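Local coordinates for phage-like element PBSX protein XepA (Bacillus subtilis subsp. subtilis str. 168, PDB 6I56) that is of unknown function, does not seem to take part in host cell lysis, and is an exported protein of the PBSX phage-like element, at the interface of chains A and B. Residues are numbered along the deposited sequence; one frame, centred on the assembly and turned at random. Chains: chain A/B, Phage-like element PBSX protein XepA.

Contact 1: the interface of chains A and B. Residues chain A 35, 37, 69, 111, 113, 142; chain B 143-145.
A:Lys69 meets B:Glu143 and B:Asp145, where strand 144-148 of chain B begins, its ammonium gripped by a backbone oxygen, a carboxylate oxygen and a water. NZ of A:Lys69 donates to the carbonyl O of B:Glu143 at 2.7 Å and forms a salt bridge with the carboxylate OD2 of B:Asp145, also at 2.7 Å. It reaches OD2 from above the carboxylate plane, 49° out of it. The other oxygen, OD1 of B:Asp145, takes the phenol OH of A:Tyr113 at 2.5 Å on its syn lone pair, with the carboxylate at the ring edge; the two bonds together should fix the rotation of the aspartate. Water 2 ties NZ, the same phenol OH and OE1 of B:Glu143 together, so the glutamate joins the cluster without touching NZ directly.

Beside this polar cluster, the backbone N of B:Glu143 donates to OG of A:Ser37 at 2.9 Å, with 164° at the hydrogen. CE of B:Met144 lies 4.0 Å from CB of A:Asn35.

In the second shell, CG of A:Lys69 lies between backbone N and carbonyl carbon (chi1 65°) and the chain then runs extended: CB covers the centre of the A:Tyr113 ring, and CE lies 3.9 Å above the plane of the A:Trp111 ring, near its rim. The hydroxyl of A:Ser37 is probably turned to accept from chain B because its OG can give its hydrogen to the side-chain OD1 of A:Asn35, 2.8 Å away.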
loop_
_atom_site.group_PDB
_atom_site.type_symbol
_atom_site.label_atom_id
_atom_site.label_comp_id
_atom_site.label_asym_id
_atom_site.label_seq_id
_atom_site.Cartn_x
_atom_site.Cartn_y
_atom_site.Cartn_z
ATOM N N ASN A 35 21.293 12.172 -14.016
ATOM C CA ASN A 35 21.738 12.403 -12.632
ATOM C C ASN A 35 23.194 11.893 -12.535
ATOM O O ASN A 35 23.551 10.928 -13.255
ATOM C CB ASN A 35 20.791 11.721 -11.647
ATOM C CG ASN A 35 21.218 11.958 -10.222
ATOM O OD1 ASN A 35 21.885 11.085 -9.619
ATOM N ND2 ASN A 35 20.855 13.137 -9.727
ATOM N N SER A 37 24.568 10.129 -10.464
ATOM C CA SER A 37 24.584 8.703 -10.044
ATOM C C SER A 37 24.830 7.783 -11.257
ATOM O O SER A 37 25.243 6.642 -11.030
ATOM C CB SER A 37 23.324 8.298 -9.323
ATOM O OG SER A 37 22.173 8.401 -10.159
ATOM N N LYS A 69 26.258 8.517 -1.461
ATOM C CA LYS A 69 26.249 7.071 -1.781
ATOM C C LYS A 69 27.298 6.762 -2.849
ATOM O O LYS A 69 27.712 7.668 -3.624
ATOM C CB LYS A 69 24.838 6.646 -2.193
ATOM C CG LYS A 69 24.343 7.290 -3.482
ATOM C CD LYS A 69 22.966 6.807 -3.914
ATOM C CE LYS A 69 22.510 7.451 -5.209
ATOM N NZ LYS A 69 21.097 7.109 -5.523
ATOM N N TRP A 111 24.396 -0.008 -4.230
ATOM C CA TRP A 111 24.578 1.366 -3.718
ATOM C C TRP A 111 24.851 1.235 -2.219
ATOM O O TRP A 111 24.056 0.630 -1.537
ATOM C CB TRP A 111 23.357 2.231 -4.028
ATOM C CG TRP A 111 23.342 2.685 -5.458
ATOM C CD1 TRP A 111 22.525 2.235 -6.455
ATOM C CD2 TRP A 111 24.167 3.706 -6.040
ATOM N NE1 TRP A 111 22.792 2.897 -7.630
ATOM C CE2 TRP A 111 23.791 3.805 -7.400
ATOM C CE3 TRP A 111 25.159 4.549 -5.549
ATOM C CZ2 TRP A 111 24.406 4.700 -8.266
ATOM C CZ3 TRP A 111 25.794 5.412 -6.411
ATOM C CH2 TRP A 111 25.397 5.510 -7.736
ATOM N N TYR A 113 25.121 3.556 1.088
ATOM C CA TYR A 113 24.769 4.890 1.631
ATOM C C TYR A 113 25.794 5.189 2.726
ATOM O O TYR A 113 25.930 4.376 3.634
ATOM C CB TYR A 113 23.304 4.901 2.067
ATOM C CG TYR A 113 22.374 5.006 0.879
ATOM C CD1 TYR A 113 22.089 3.896 0.096
ATOM C CD2 TYR A 113 21.820 6.231 0.502
ATOM C CE1 TYR A 113 21.274 3.987 -1.016
ATOM C CE2 TYR A 113 21.000 6.331 -0.611
ATOM C CZ TYR A 113 20.722 5.205 -1.370
ATOM O OH TYR A 113 19.909 5.283 -2.462
ATOM N N GLY A 142 21.948 14.139 -2.832
ATOM C CA GLY A 142 20.650 14.800 -2.802
ATOM C C GLY A 142 19.458 13.857 -2.881
ATOM O O GLY A 142 19.607 12.619 -2.869
ATOM N N GLU B 143 20.330 6.154 -10.552
ATOM C CA GLU B 143 19.168 6.002 -9.653
ATOM C C GLU B 143 19.160 7.237 -8.750
ATOM O O GLU B 143 20.143 7.481 -8.003
ATOM C CB GLU B 143 19.304 4.681 -8.911
ATOM C CG GLU B 143 18.182 4.354 -7.932
ATOM C CD GLU B 143 18.302 2.976 -7.272
ATOM O OE1 GLU B 143 18.542 2.906 -6.081
ATOM O OE2 GLU B 143 18.083 1.995 -7.942
ATOM N N MET B 144 18.044 7.960 -8.799
ATOM C CA MET B 144 17.755 9.208 -8.059
ATOM C C MET B 144 17.095 8.866 -6.717
ATOM O O MET B 144 16.129 8.050 -6.707
ATOM C CB MET B 144 16.770 9.999 -8.911
ATOM C CG MET B 144 16.532 11.424 -8.541
ATOM S SD MET B 144 15.556 11.951 -10.012
ATOM C CE MET B 144 16.787 12.124 -11.302
ATOM N N ASP B 145 17.608 9.389 -5.603
ATOM C CA ASP B 145 16.883 9.285 -4.316
ATOM C C ASP B 145 15.708 10.269 -4.362
ATOM O O ASP B 145 15.901 11.414 -4.843
ATOM C CB ASP B 145 17.847 9.477 -3.172
ATOM C CG ASP B 145 18.856 8.348 -3.077
ATOM O OD1 ASP B 145 18.504 7.321 -2.580
ATOM O OD2 ASP B 145 20.008 8.554 -3.481
HETATM O O HOH W 1 20.802 1.354 -9.414
HETATM O O HOH W 2 20.272 4.574 -4.913
HETATM O O HOH W 3 19.960 10.851 -5.408
#

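Contact 2: the interface of chains A and B. Residues chain A 19, 29-31, 33; chain B 18, 31-33.
Strand 28-35 of chain A meets the same strand of chain B through A:Thr31 and B:Val33, which form a parallel beta bridge; this intersubunit strand pairing, offset by two residues, probably helps hold neighbouring copies together in the five-copy deposited assembly. The two-residue shift makes the pairing unsymmetrical, in keeping with an interface that is not an exact two-fold.

The bridge carries a nearly straight backbone bond: N of A:Thr31 donates to the carbonyl O of B:Pro32 at 3.0 Å, with 173° at the hydrogen. That carbonyl O of B:Pro32 is also bound by water 4, at 2.7 Å. The water touches the hydroxyl OG1 of A:Thr31 at 2.6 Å and the carbonyl O of B:Ala18 at 2.9 Å, so the loop of chain B that holds B:Ala18 is tied to the strand pairing through solvent. OG1 is anti to the carbonyl carbon of its residue (chi1 -60°), which keeps it on the side of the backbone N and lets residue 31 reach the B:Pro32 carbonyl both directly and through the water.

The ring of A:Phe29 borders the same water, which lies in the ring plane at its edge. A chi1 of 54° directs the ring of A:Phe29 so that its CE1 packs on CA of B:Ala18, 3.5 Å away. The methyl CB of B:Ala18 is met by CG1 of A:Val19 at 3.9 Å, so loop and strand of chain A both touch this small residue.

Valines flank the bridge. CG2 of A:Val30 lies against the backbone of B:Val33, 3.6 Å from its CA. The side chains of A:Val33 and B:Val33 cross at about a right angle, and their CG1 methyls meet at 3.7 Å.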
loop_
_atom_site.group_PDB
_atom_site.type_symbol
_atom_site.label_atom_id
_atom_site.label_comp_id
_atom_site.label_asym_id
_atom_site.label_seq_id
_atom_site.Cartn_x
_atom_site.Cartn_y
_atom_site.Cartn_z
ATOM N N VAL A 19 21.817 19.546 -27.245
ATOM C CA VAL A 19 20.357 19.267 -27.322
ATOM C C VAL A 19 20.106 18.230 -28.409
ATOM O O VAL A 19 20.986 18.035 -29.255
ATOM C CB VAL A 19 19.553 20.559 -27.601
ATOM C CG1 VAL A 19 19.837 21.659 -26.586
ATOM C CG2 VAL A 19 19.818 21.088 -28.978
ATOM N N PHE A 29 13.548 21.467 -29.192
ATOM C CA PHE A 29 14.837 21.010 -28.653
ATOM C C PHE A 29 14.683 20.605 -27.196
ATOM O O PHE A 29 13.838 21.190 -26.462
ATOM C CB PHE A 29 15.890 22.112 -28.734
ATOM C CG PHE A 29 15.454 23.401 -28.090
ATOM C CD1 PHE A 29 15.681 23.620 -26.740
ATOM C CD2 PHE A 29 14.786 24.360 -28.806
ATOM C CE1 PHE A 29 15.305 24.813 -26.143
ATOM C CE2 PHE A 29 14.386 25.540 -28.207
ATOM C CZ PHE A 29 14.654 25.773 -26.882
ATOM N N VAL A 30 15.543 19.688 -26.772
ATOM C CA VAL A 30 15.600 19.226 -25.368
ATOM C C VAL A 30 17.042 18.834 -25.046
ATOM O O VAL A 30 17.725 18.267 -25.912
ATOM C CB VAL A 30 14.618 18.058 -25.144
ATOM C CG1 VAL A 30 14.964 16.825 -25.986
ATOM C CG2 VAL A 30 14.522 17.682 -23.687
ATOM N N THR A 31 17.462 19.146 -23.826
ATOM C CA THR A 31 18.800 18.827 -23.301
ATOM C C THR A 31 18.728 17.460 -22.634
ATOM O O THR A 31 18.041 17.289 -21.632
ATOM C CB THR A 31 19.296 19.934 -22.362
ATOM O OG1 THR A 31 19.352 21.167 -23.107
ATOM C CG2 THR A 31 20.635 19.558 -21.741
ATOM N N VAL A 33 19.963 14.778 -20.143
ATOM C CA VAL A 33 20.651 14.868 -18.838
ATOM C C VAL A 33 20.728 13.473 -18.221
ATOM O O VAL A 33 19.954 12.608 -18.583
ATOM C CB VAL A 33 19.921 15.854 -17.891
ATOM C CG1 VAL A 33 19.849 17.239 -18.486
ATOM C CG2 VAL A 33 18.536 15.345 -17.474
ATOM N N ALA B 18 19.022 27.460 -24.571
ATOM C CA ALA B 18 18.198 26.258 -24.808
ATOM C C ALA B 18 17.067 26.256 -23.780
ATOM O O ALA B 18 16.966 25.303 -22.986
ATOM C CB ALA B 18 19.056 25.003 -24.785
ATOM N N THR B 31 14.998 25.414 -18.798
ATOM C CA THR B 31 15.683 24.498 -19.741
ATOM C C THR B 31 14.888 23.196 -19.821
ATOM O O THR B 31 14.758 22.468 -18.833
ATOM C CB THR B 31 17.127 24.282 -19.293
ATOM O OG1 THR B 31 17.810 25.537 -19.230
ATOM C CG2 THR B 31 17.846 23.304 -20.189
ATOM N N PRO B 32 14.263 22.882 -20.973
ATOM C CA PRO B 32 13.652 21.579 -21.178
ATOM C C PRO B 32 14.730 20.476 -21.186
ATOM O O PRO B 32 15.734 20.641 -21.879
ATOM C CB PRO B 32 12.989 21.634 -22.552
ATOM C CG PRO B 32 12.951 23.067 -22.859
ATOM C CD PRO B 32 14.102 23.740 -22.124
ATOM N N VAL B 33 14.465 19.402 -20.450
ATOM C CA VAL B 33 15.400 18.278 -20.297
ATOM C C VAL B 33 14.685 16.953 -20.517
ATOM O O VAL B 33 13.480 16.890 -20.361
ATOM C CB VAL B 33 16.106 18.310 -18.931
ATOM C CG1 VAL B 33 16.983 19.560 -18.792
ATOM C CG2 VAL B 33 15.116 18.122 -17.771
HETATM O O HOH W 4 17.069 22.389 -23.427
#

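The C-alpha centres of contact 1 and contact 2 lie about 22 Å apart, and strand 28-35 of chain A enters both: A:Asn35 in contact 1, A:Phe29, A:Val30, A:Thr31 and A:Val33 in contact 2. Chain B contributes separate segments, the loop residue B:Glu143 with the first residues of strand 144-148 to the first, and residues of strand 28-35 with the separate loop residue B:Ala18 to the second. One chain therefore grips its neighbour at two places of different character, polar and charged against strand pairing with apolar packing. Two spaced contacts should restrict rotation between subunits, if the five-copy assembly is the biological one.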